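Local structure of ATP-dependent protease subunit HslV (Trypanosoma brucei brucei, 4HNZ) at residues A[1-8]-A[153-163]; A[72-83]-A[102-112]. The protein forms the proteolytic half of the mitochondrial HslVU complex, cleaving peptide bonds of proteins that the ATP-dependent partner HslU has unfolded and fed to it. One frame throughout, in Å; residues are numbered along the deposited sequence.

How the interactions relate
The chain starts with Thr1 and strand 3-8, and interaction 1 brings this N terminus back against the end of helix 145-159 and the turn after it, closing a loop that spans most of the protein. Interaction 2 is nested inside that loop: helix 71-84 leads through helix 86-89 and strand 93-98 to strand 103-107, which packs against the helix. The two contacts lie on opposite sides of the chain's centre, with centres about 22 Å apart, each joining helix to sheet on one flank of the fold. They meet in the middle, where Arg7 NH1 of strand 3-8 probably hydrogen-bonds Thr103 OG1 of strand 103-107.

Interaction 1: residues A[1-8]-A[153-163]; sequences TTILSVRK and MRIATDIDVFS. With MG (magnesium ion), chain M.
Thr2 holds OG1 beside its own backbone N (chi1 -54°) and Ser163 does the same with its OG (chi1 -55°), and the two hydroxyls meet between strand and turn. Thr2 OG1 donates to Ser163 OG over 2.7 Å, and Ser163 OG lies next to Asp160 OD2 at a spacing too short to read in detail. The Asp160 carboxylate lies 3.7 Å from the Thr1 amino group, measured from Asp160 OD2 to Thr1 N, a long salt bridge. The terminal nitrogen is gripped more firmly by the backbone: Thr1 N gives a 3.0 Å hydrogen bond to Phe162 O, approaching from above the carbonyl plane, with a weak one to Ser163 OG. Ser125 OG bonds both Thr1 N and Asp160 OD2, while Thr1 OG1 is held by Lys34 NZ.

Next to this polar cluster, on the helix side, the same Thr2 turns its methyl to the helix. CG2 rests on the sulfur of Met153, with Thr2 CG2 and Met153 SD 3.6 Å apart, and the bent thioether chain also brings SD against Leu4 CB.

Asp160 OD1 takes the N-H of Phe162, an Asx turn within the type I turn from Asp160 to Ser163. Three carbonyl ligands, Thr157 O, Asp160 O and Ser163 O, hold this turn around the magnesium ion, with a water as a further ligand. An N-terminal threonine with its amino group beside Ser163, Asp160 and Ser125 and its hydroxyl bonded to Lys34 is characteristic of the Ntn-hydrolase active site of proteasome-type threonine proteases, in which Thr1 is, by similarity, the nucleophile.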
loop_
_atom_site.group_PDB
_atom_site.type_symbol
_atom_site.label_atom_id
_atom_site.label_comp_id
_atom_site.label_asym_id
_atom_site.label_seq_id
_atom_site.Cartn_x
_atom_site.Cartn_y
_atom_site.Cartn_z
ATOM N N THR A 1 -15.062 -21.738 -10.324
ATOM C CA THR A 1 -14.985 -22.882 -11.247
ATOM C C THR A 1 -14.537 -24.096 -10.500
ATOM O O THR A 1 -13.743 -23.999 -9.568
ATOM C CB THR A 1 -14.029 -22.555 -12.411
ATOM O OG1 THR A 1 -14.629 -21.519 -13.176
ATOM C CG2 THR A 1 -13.828 -23.758 -13.318
ATOM N N THR A 2 -15.130 -25.215 -10.889
ATOM C CA THR A 2 -14.737 -26.536 -10.427
ATOM C C THR A 2 -14.630 -27.443 -11.634
ATOM O O THR A 2 -15.602 -27.631 -12.353
ATOM C CB THR A 2 -15.766 -27.112 -9.466
ATOM O OG1 THR A 2 -16.012 -26.174 -8.393
ATOM C CG2 THR A 2 -15.278 -28.389 -8.894
ATOM N N ILE A 3 -13.407 -27.915 -11.913
ATOM C CA ILE A 3 -13.163 -28.930 -12.854
ATOM C C ILE A 3 -12.586 -30.097 -12.073
ATOM O O ILE A 3 -11.615 -29.931 -11.327
ATOM C CB ILE A 3 -12.117 -28.537 -13.922
ATOM C CG1 ILE A 3 -12.341 -27.155 -14.485
ATOM C CG2 ILE A 3 -12.094 -29.545 -15.061
ATOM C CD1 ILE A 3 -13.602 -27.013 -15.246
ATOM N N LEU A 4 -13.136 -31.291 -12.292
ATOM C CA LEU A 4 -12.752 -32.470 -11.545
ATOM C C LEU A 4 -12.618 -33.635 -12.473
ATOM O O LEU A 4 -13.481 -33.885 -13.341
ATOM C CB LEU A 4 -13.802 -32.769 -10.513
ATOM C CG LEU A 4 -13.648 -34.096 -9.815
ATOM C CD1 LEU A 4 -12.427 -34.079 -8.927
ATOM C CD2 LEU A 4 -14.863 -34.446 -8.970
ATOM N N SER A 5 -11.542 -34.383 -12.307
ATOM C CA SER A 5 -11.333 -35.633 -13.047
ATOM C C SER A 5 -11.133 -36.767 -12.050
ATOM O O SER A 5 -10.351 -36.648 -11.121
ATOM C CB SER A 5 -10.083 -35.523 -13.927
ATOM O OG SER A 5 -9.822 -36.750 -14.602
ATOM N N VAL A 6 -11.819 -37.884 -12.263
ATOM C CA VAL A 6 -11.637 -39.086 -11.475
ATOM C C VAL A 6 -11.417 -40.308 -12.384
ATOM O O VAL A 6 -12.199 -40.538 -13.291
ATOM C CB VAL A 6 -12.906 -39.386 -10.664
ATOM C CG1 VAL A 6 -12.716 -40.604 -9.807
ATOM C CG2 VAL A 6 -13.289 -38.170 -9.814
ATOM N N ARG A 7 -10.338 -41.027 -12.151
ATOM C CA ARG A 7 -10.054 -42.244 -12.834
ATOM C C ARG A 7 -10.239 -43.356 -11.812
ATOM O O ARG A 7 -9.584 -43.361 -10.785
ATOM C CB ARG A 7 -8.602 -42.240 -13.373
ATOM C CG ARG A 7 -8.166 -43.537 -14.043
ATOM C CD ARG A 7 -6.749 -43.449 -14.666
ATOM N NE ARG A 7 -6.766 -42.677 -15.911
ATOM C CZ ARG A 7 -6.432 -41.388 -16.027
ATOM N NH1 ARG A 7 -5.999 -40.697 -14.972
ATOM N NH2 ARG A 7 -6.541 -40.757 -17.215
ATOM N N LYS A 8 -11.104 -44.300 -12.122
ATOM C CA LYS A 8 -11.218 -45.517 -11.340
ATOM C C LYS A 8 -11.517 -46.719 -12.256
ATOM O O LYS A 8 -12.477 -46.698 -13.028
ATOM C CB LYS A 8 -12.312 -45.408 -10.276
ATOM C CG LYS A 8 -12.455 -46.651 -9.392
ATOM C CD LYS A 8 -13.566 -46.464 -8.376
ATOM C CE LYS A 8 -13.632 -47.558 -7.322
ATOM N NZ LYS A 8 -14.425 -47.111 -6.110
ATOM N N MET A 153 -18.817 -33.197 -7.094
ATOM C CA MET A 153 -19.235 -31.917 -7.650
ATOM C C MET A 153 -20.397 -31.292 -6.936
ATOM O O MET A 153 -20.440 -30.053 -6.815
ATOM C CB MET A 153 -19.613 -32.035 -9.124
ATOM C CG MET A 153 -18.486 -32.368 -10.054
ATOM S SD MET A 153 -17.263 -31.054 -10.261
ATOM C CE MET A 153 -18.154 -29.914 -11.323
ATOM N N ARG A 154 -21.381 -32.069 -6.542
ATOM C CA ARG A 154 -22.516 -31.497 -5.799
ATOM C C ARG A 154 -21.994 -30.871 -4.524
ATOM O O ARG A 154 -22.360 -29.756 -4.180
ATOM C CB ARG A 154 -23.604 -32.532 -5.461
ATOM C CG ARG A 154 -24.770 -32.009 -4.569
ATOM C CD ARG A 154 -25.868 -31.210 -5.322
ATOM N NE ARG A 154 -26.336 -31.749 -6.653
ATOM C CZ ARG A 154 -26.866 -32.998 -6.906
ATOM N NH1 ARG A 154 -26.969 -33.910 -5.928
ATOM N NH2 ARG A 154 -27.288 -33.372 -8.151
ATOM N N ILE A 155 -21.097 -31.569 -3.855
ATOM C CA ILE A 155 -20.538 -31.082 -2.621
ATOM C C ILE A 155 -19.650 -29.868 -2.810
ATOM O O ILE A 155 -19.828 -28.847 -2.080
ATOM C CB ILE A 155 -19.760 -32.199 -1.876
ATOM C CG1 ILE A 155 -20.785 -33.213 -1.359
ATOM C CG2 ILE A 155 -18.934 -31.637 -0.725
ATOM C CD1 ILE A 155 -20.169 -34.516 -0.986
ATOM N N ALA A 156 -18.760 -29.912 -3.782
ATOM C CA ALA A 156 -17.836 -28.818 -3.985
ATOM C C ALA A 156 -18.567 -27.580 -4.418
ATOM O O ALA A 156 -18.268 -26.472 -3.960
ATOM C CB ALA A 156 -16.775 -29.192 -4.993
ATOM N N THR A 157 -19.491 -27.732 -5.353
ATOM C CA THR A 157 -20.184 -26.561 -5.921
ATOM C C THR A 157 -21.207 -25.957 -4.989
ATOM O O THR A 157 -21.486 -24.749 -5.080
ATOM C CB THR A 157 -20.796 -26.839 -7.307
ATOM O OG1 THR A 157 -21.817 -27.834 -7.246
ATOM C CG2 THR A 157 -19.689 -27.291 -8.314
ATOM N N ASP A 158 -21.725 -26.747 -4.069
ATOM C CA ASP A 158 -22.522 -26.175 -2.985
ATOM C C ASP A 158 -21.695 -25.300 -2.088
ATOM O O ASP A 158 -22.176 -24.317 -1.604
ATOM C CB ASP A 158 -23.172 -27.248 -2.122
ATOM C CG ASP A 158 -24.371 -27.929 -2.818
ATOM O OD1 ASP A 158 -24.819 -27.400 -3.885
ATOM O OD2 ASP A 158 -24.829 -29.020 -2.326
ATOM N N ILE A 159 -20.440 -25.622 -1.878
ATOM C CA ILE A 159 -19.567 -24.792 -1.023
ATOM C C ILE A 159 -18.965 -23.563 -1.707
ATOM O O ILE A 159 -18.863 -22.469 -1.096
ATOM C CB ILE A 159 -18.453 -25.652 -0.453
ATOM C CG1 ILE A 159 -19.055 -26.646 0.560
ATOM C CG2 ILE A 159 -17.354 -24.858 0.219
ATOM C CD1 ILE A 159 -18.062 -27.754 0.907
ATOM N N ASP A 160 -18.533 -23.736 -2.946
ATOM C CA ASP A 160 -17.887 -22.689 -3.716
ATOM C C ASP A 160 -18.950 -21.759 -4.322
ATOM O O ASP A 160 -19.670 -22.141 -5.209
ATOM C CB ASP A 160 -17.038 -23.325 -4.830
ATOM C CG ASP A 160 -16.268 -22.300 -5.676
ATOM O OD1 ASP A 160 -16.059 -21.149 -5.211
ATOM O OD2 ASP A 160 -15.934 -22.644 -6.834
ATOM N N VAL A 161 -18.975 -20.501 -3.873
ATOM C CA VAL A 161 -19.864 -19.541 -4.435
ATOM C C VAL A 161 -19.564 -19.273 -5.903
ATOM O O VAL A 161 -20.413 -18.732 -6.592
ATOM C CB VAL A 161 -19.867 -18.197 -3.661
ATOM C CG1 VAL A 161 -20.163 -18.425 -2.184
ATOM C CG2 VAL A 161 -18.546 -17.446 -3.774
ATOM N N PHE A 162 -18.358 -19.654 -6.380
ATOM C CA PHE A 162 -17.946 -19.388 -7.796
ATOM C C PHE A 162 -18.176 -20.519 -8.736
ATOM O O PHE A 162 -17.724 -20.455 -9.865
ATOM C CB PHE A 162 -16.473 -18.913 -7.861
ATOM C CG PHE A 162 -16.218 -17.671 -7.018
ATOM C CD1 PHE A 162 -16.861 -16.463 -7.312
ATOM C CD2 PHE A 162 -15.365 -17.716 -5.894
ATOM C CE1 PHE A 162 -16.595 -15.325 -6.568
ATOM C CE2 PHE A 162 -15.155 -16.589 -5.122
ATOM C CZ PHE A 162 -15.744 -15.388 -5.465
ATOM N N SER A 163 -18.892 -21.535 -8.293
ATOM C CA SER A 163 -19.267 -22.650 -9.145
ATOM C C SER A 163 -20.772 -22.941 -8.967
ATOM O O SER A 163 -21.335 -22.709 -7.872
ATOM C CB SER A 163 -18.468 -23.911 -8.763
ATOM O OG SER A 163 -17.066 -23.672 -8.794
HETATM MG MG MG M . -22.111 -22.582 -5.573
HETATM O O HOH W 1 -23.027 -20.323 -6.470
#

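Interaction 2: residues A[72-83]-A[102-112]; sequences TRAAVELAKEWR and ETLEIDGQGNV
Glu102 OE2 is gripped from three sources where the strand segment begins: Thr72 OG1 donates to it over 2.7 Å, a water donates as well, and Thr72 N adds a weak bond. The hydroxyl meets the anti side of the carboxylate, the two side chains crossing at about a right angle.

From here helix 72-83 and strand 103-107 run nearly parallel, 4° apart in direction with a closest approach of 9.1 Å between their axes, and the space between is filled by small helix residues and branched strand residues. Ala75 CB touches Ile106 CD1 at 3.7 Å and also meets Leu104 CD2, while Ala79 CB touches both Ile106 CG2 and Val112 CG2. Trp82 swings its CG away from the backbone N (chi1 -172°), which lays the indole across the Asp107-Gly108 peptide. Gly108 CA makes a CH-pi contact over the six-membered ring, 4.0 Å from its centroid, and Ile106 CG2 abuts the ring edge.

Arg83 curls over the turn from Asp107 to Gly110. Its NH1 donates to Gly108 O at 2.8 Å in the carbonyl plane, and Gln109 O sits over one guanidinium face.

Arg83 NE also forms a salt bridge with Asp52 of a neighbouring subunit, which places this end at an interface. Strand 103-107 pairs with strands 93-98 and 112-113 in an antiparallel sheet, and helix 71-84 covers it beside helix 50-66, whose Leu56 touches Trp82.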
loop_
_atom_site.group_PDB
_atom_site.type_symbol
_atom_site.label_atom_id
_atom_site.label_comp_id
_atom_site.label_asym_id
_atom_site.label_seq_id
_atom_site.Cartn_x
_atom_site.Cartn_y
_atom_site.Cartn_z
ATOM N N THR A 72 2.171 -36.410 -21.670
ATOM C CA THR A 72 2.936 -35.765 -20.591
ATOM C C THR A 72 4.003 -34.830 -21.123
ATOM O O THR A 72 4.180 -33.732 -20.581
ATOM C CB THR A 72 3.591 -36.813 -19.695
ATOM O OG1 THR A 72 2.552 -37.625 -19.142
ATOM C CG2 THR A 72 4.359 -36.168 -18.559
ATOM N N ARG A 73 4.696 -35.243 -22.176
ATOM C CA ARG A 73 5.708 -34.388 -22.738
ATOM C C ARG A 73 5.091 -33.133 -23.374
ATOM O O ARG A 73 5.623 -32.042 -23.250
ATOM C CB ARG A 73 6.544 -35.120 -23.761
ATOM C CG ARG A 73 7.928 -34.522 -23.921
ATOM C CD ARG A 73 8.265 -34.297 -25.389
ATOM N NE ARG A 73 9.643 -34.576 -25.791
ATOM C CZ ARG A 73 10.120 -35.803 -26.024
ATOM N NH1 ARG A 73 11.374 -35.960 -26.441
ATOM N NH2 ARG A 73 9.362 -36.874 -25.790
ATOM N N ALA A 74 3.959 -33.289 -24.045
ATOM C CA ALA A 74 3.245 -32.169 -24.614
ATOM C C ALA A 74 2.846 -31.116 -23.532
ATOM O O ALA A 74 2.997 -29.931 -23.712
ATOM C CB ALA A 74 2.015 -32.658 -25.374
ATOM N N ALA A 75 2.312 -31.607 -22.436
ATOM C CA ALA A 75 1.941 -30.775 -21.339
ATOM C C ALA A 75 3.145 -29.996 -20.814
ATOM O O ALA A 75 3.050 -28.798 -20.621
ATOM C CB ALA A 75 1.303 -31.607 -20.225
ATOM N N VAL A 76 4.249 -30.681 -20.562
ATOM C CA VAL A 76 5.429 -30.035 -20.067
ATOM C C VAL A 76 5.941 -29.017 -21.071
ATOM O O VAL A 76 6.327 -27.914 -20.678
ATOM C CB VAL A 76 6.516 -31.049 -19.736
ATOM C CG1 VAL A 76 7.826 -30.348 -19.424
ATOM C CG2 VAL A 76 6.081 -31.849 -18.536
ATOM N N GLU A 77 5.914 -29.338 -22.353
ATOM C CA GLU A 77 6.377 -28.354 -23.361
ATOM C C GLU A 77 5.463 -27.151 -23.386
ATOM O O GLU A 77 5.921 -26.022 -23.533
ATOM C CB GLU A 77 6.439 -28.955 -24.739
ATOM C CG GLU A 77 7.543 -29.990 -24.888
ATOM C CD GLU A 77 8.932 -29.412 -24.691
ATOM O OE1 GLU A 77 9.190 -28.238 -25.054
ATOM O OE2 GLU A 77 9.766 -30.141 -24.123
ATOM N N LEU A 78 4.171 -27.395 -23.232
ATOM C CA LEU A 78 3.218 -26.295 -23.145
ATOM C C LEU A 78 3.532 -25.388 -21.945
ATOM O O LEU A 78 3.624 -24.194 -22.081
ATOM C CB LEU A 78 1.797 -26.794 -22.997
ATOM C CG LEU A 78 0.874 -25.605 -22.730
ATOM C CD1 LEU A 78 0.573 -24.847 -23.988
ATOM C CD2 LEU A 78 -0.417 -26.052 -22.073
ATOM N N ALA A 79 3.718 -25.995 -20.785
ATOM C CA ALA A 79 3.974 -25.233 -19.598
ATOM C C ALA A 79 5.238 -24.407 -19.741
ATOM O O ALA A 79 5.249 -23.244 -19.343
ATOM C CB ALA A 79 4.049 -26.140 -18.388
ATOM N N LYS A 80 6.296 -24.983 -20.286
ATOM C CA LYS A 80 7.534 -24.226 -20.554
ATOM C C LYS A 80 7.304 -23.022 -21.420
ATOM O O LYS A 80 7.841 -21.951 -21.165
ATOM C CB LYS A 80 8.584 -25.095 -21.230
ATOM C CG LYS A 80 9.265 -26.007 -20.262
ATOM C CD LYS A 80 9.926 -27.191 -20.917
ATOM C CE LYS A 80 11.001 -26.751 -21.913
ATOM N NZ LYS A 80 11.367 -27.951 -22.710
ATOM N N GLU A 81 6.530 -23.195 -22.478
ATOM C CA GLU A 81 6.272 -22.104 -23.411
ATOM C C GLU A 81 5.420 -21.020 -22.740
ATOM O O GLU A 81 5.622 -19.832 -22.912
ATOM C CB GLU A 81 5.529 -22.663 -24.645
ATOM C CG GLU A 81 5.406 -21.684 -25.814
ATOM C CD GLU A 81 4.541 -22.195 -26.984
ATOM O OE1 GLU A 81 3.953 -23.311 -26.927
ATOM O OE2 GLU A 81 4.378 -21.424 -27.958
ATOM N N TRP A 82 4.418 -21.475 -22.026
ATOM C CA TRP A 82 3.537 -20.616 -21.306
ATOM C C TRP A 82 4.332 -19.720 -20.339
ATOM O O TRP A 82 4.080 -18.537 -20.246
ATOM C CB TRP A 82 2.553 -21.492 -20.518
ATOM C CG TRP A 82 1.409 -20.793 -19.833
ATOM C CD1 TRP A 82 1.228 -19.485 -19.663
ATOM C CD2 TRP A 82 0.339 -21.446 -19.141
ATOM N NE1 TRP A 82 0.060 -19.266 -18.981
ATOM C CE2 TRP A 82 -0.493 -20.456 -18.636
ATOM C CE3 TRP A 82 -0.014 -22.784 -18.959
ATOM C CZ2 TRP A 82 -1.630 -20.743 -17.940
ATOM C CZ3 TRP A 82 -1.153 -23.083 -18.257
ATOM C CH2 TRP A 82 -1.952 -22.072 -17.758
ATOM N N ARG A 83 5.287 -20.278 -19.602
ATOM C CA ARG A 83 5.998 -19.486 -18.611
ATOM C C ARG A 83 7.010 -18.559 -19.219
ATOM O O ARG A 83 7.376 -17.592 -18.586
ATOM C CB ARG A 83 6.710 -20.370 -17.618
ATOM C CG ARG A 83 5.737 -21.122 -16.760
ATOM C CD ARG A 83 5.027 -20.207 -15.784
ATOM N NE ARG A 83 6.007 -19.653 -14.867
ATOM C CZ ARG A 83 5.757 -18.723 -13.963
ATOM N NH1 ARG A 83 4.561 -18.196 -13.842
ATOM N NH2 ARG A 83 6.729 -18.330 -13.166
ATOM N N GLU A 102 -3.750 -41.092 -19.233
ATOM C CA GLU A 102 -3.061 -40.056 -18.476
ATOM C C GLU A 102 -3.985 -38.893 -18.171
ATOM O O GLU A 102 -4.816 -38.499 -18.982
ATOM C CB GLU A 102 -1.830 -39.508 -19.260
ATOM C CG GLU A 102 -0.754 -40.525 -19.682
ATOM C CD GLU A 102 0.165 -40.029 -20.827
ATOM O OE1 GLU A 102 -0.166 -40.207 -22.032
ATOM O OE2 GLU A 102 1.262 -39.482 -20.540
ATOM N N THR A 103 -3.793 -38.307 -16.995
ATOM C CA THR A 103 -4.365 -37.024 -16.650
ATOM C C THR A 103 -3.280 -36.072 -16.144
ATOM O O THR A 103 -2.505 -36.408 -15.240
ATOM C CB THR A 103 -5.429 -37.172 -15.520
ATOM O OG1 THR A 103 -6.400 -38.170 -15.877
ATOM C CG2 THR A 103 -6.129 -35.896 -15.298
ATOM N N LEU A 104 -3.300 -34.852 -16.651
ATOM C CA LEU A 104 -2.412 -33.802 -16.192
ATOM C C LEU A 104 -3.149 -32.520 -15.907
ATOM O O LEU A 104 -4.006 -32.091 -16.651
ATOM C CB LEU A 104 -1.363 -33.448 -17.252
ATOM C CG LEU A 104 -0.497 -34.632 -17.521
ATOM C CD1 LEU A 104 -0.770 -35.119 -18.915
ATOM C CD2 LEU A 104 0.975 -34.280 -17.347
ATOM N N GLU A 105 -2.657 -31.849 -14.900
ATOM C CA GLU A 105 -3.080 -30.550 -14.583
ATOM C C GLU A 105 -1.902 -29.597 -14.858
ATOM O O GLU A 105 -0.755 -29.844 -14.472
ATOM C CB GLU A 105 -3.505 -30.525 -13.105
ATOM C CG GLU A 105 -3.478 -29.164 -12.445
ATOM C CD GLU A 105 -3.734 -29.235 -10.919
ATOM O OE1 GLU A 105 -4.085 -30.348 -10.408
ATOM O OE2 GLU A 105 -3.595 -28.149 -10.256
ATOM N N ILE A 106 -2.227 -28.489 -15.511
ATOM C CA ILE A 106 -1.262 -27.454 -15.823
ATOM C C ILE A 106 -1.788 -26.096 -15.383
ATOM O O ILE A 106 -2.872 -25.734 -15.730
ATOM C CB ILE A 106 -1.019 -27.394 -17.323
ATOM C CG1 ILE A 106 -0.765 -28.769 -17.843
ATOM C CG2 ILE A 106 0.171 -26.503 -17.598
ATOM C CD1 ILE A 106 -1.007 -28.891 -19.341
ATOM N N ASP A 107 -0.982 -25.335 -14.639
ATOM C CA ASP A 107 -1.364 -23.961 -14.239
ATOM C C ASP A 107 -0.403 -22.902 -14.690
ATOM O O ASP A 107 0.695 -23.200 -15.210
ATOM C CB ASP A 107 -1.664 -23.909 -12.728
ATOM C CG ASP A 107 -0.460 -24.090 -11.859
ATOM O OD1 ASP A 107 0.692 -23.790 -12.264
ATOM O OD2 ASP A 107 -0.682 -24.620 -10.761
ATOM N N GLY A 108 -0.785 -21.651 -14.432
ATOM C CA GLY A 108 0.012 -20.472 -14.801
ATOM C C GLY A 108 1.309 -20.293 -14.038
ATOM O O GLY A 108 2.155 -19.516 -14.449
ATOM N N GLN A 109 1.476 -20.982 -12.917
ATOM C CA GLN A 109 2.729 -20.947 -12.168
ATOM C C GLN A 109 3.713 -21.952 -12.749
ATOM O O GLN A 109 4.869 -21.957 -12.363
ATOM C CB GLN A 109 2.489 -21.259 -10.699
ATOM C CG GLN A 109 2.190 -20.044 -9.877
ATOM C CD GLN A 109 0.977 -19.320 -10.378
ATOM O OE1 GLN A 109 1.058 -18.179 -10.796
ATOM N NE2 GLN A 109 -0.181 -20.012 -10.377
ATOM N N GLY A 110 3.262 -22.782 -13.679
ATOM C CA GLY A 110 4.175 -23.712 -14.346
ATOM C C GLY A 110 4.222 -25.084 -13.720
ATOM O O GLY A 110 5.093 -25.867 -14.024
ATOM N N ASN A 111 3.283 -25.367 -12.812
ATOM C CA ASN A 111 3.162 -26.722 -12.274
ATOM C C ASN A 111 2.495 -27.644 -13.297
ATOM O O ASN A 111 1.595 -27.253 -14.000
ATOM C CB ASN A 111 2.344 -26.744 -10.993
ATOM C CG ASN A 111 2.914 -25.837 -9.887
ATOM O OD1 ASN A 111 4.018 -26.065 -9.384
ATOM N ND2 ASN A 111 2.137 -24.844 -9.475
ATOM N N VAL A 112 2.991 -28.862 -13.362
ATOM C CA VAL A 112 2.398 -29.914 -14.126
ATOM C C VAL A 112 2.197 -31.020 -13.122
ATOM O O VAL A 112 3.109 -31.586 -12.667
ATOM C CB VAL A 112 3.305 -30.346 -15.254
ATOM C CG1 VAL A 112 2.698 -31.485 -16.052
ATOM C CG2 VAL A 112 3.594 -29.175 -16.189
HETATM O O HOH W 2 3.286 -39.626 -22.320
#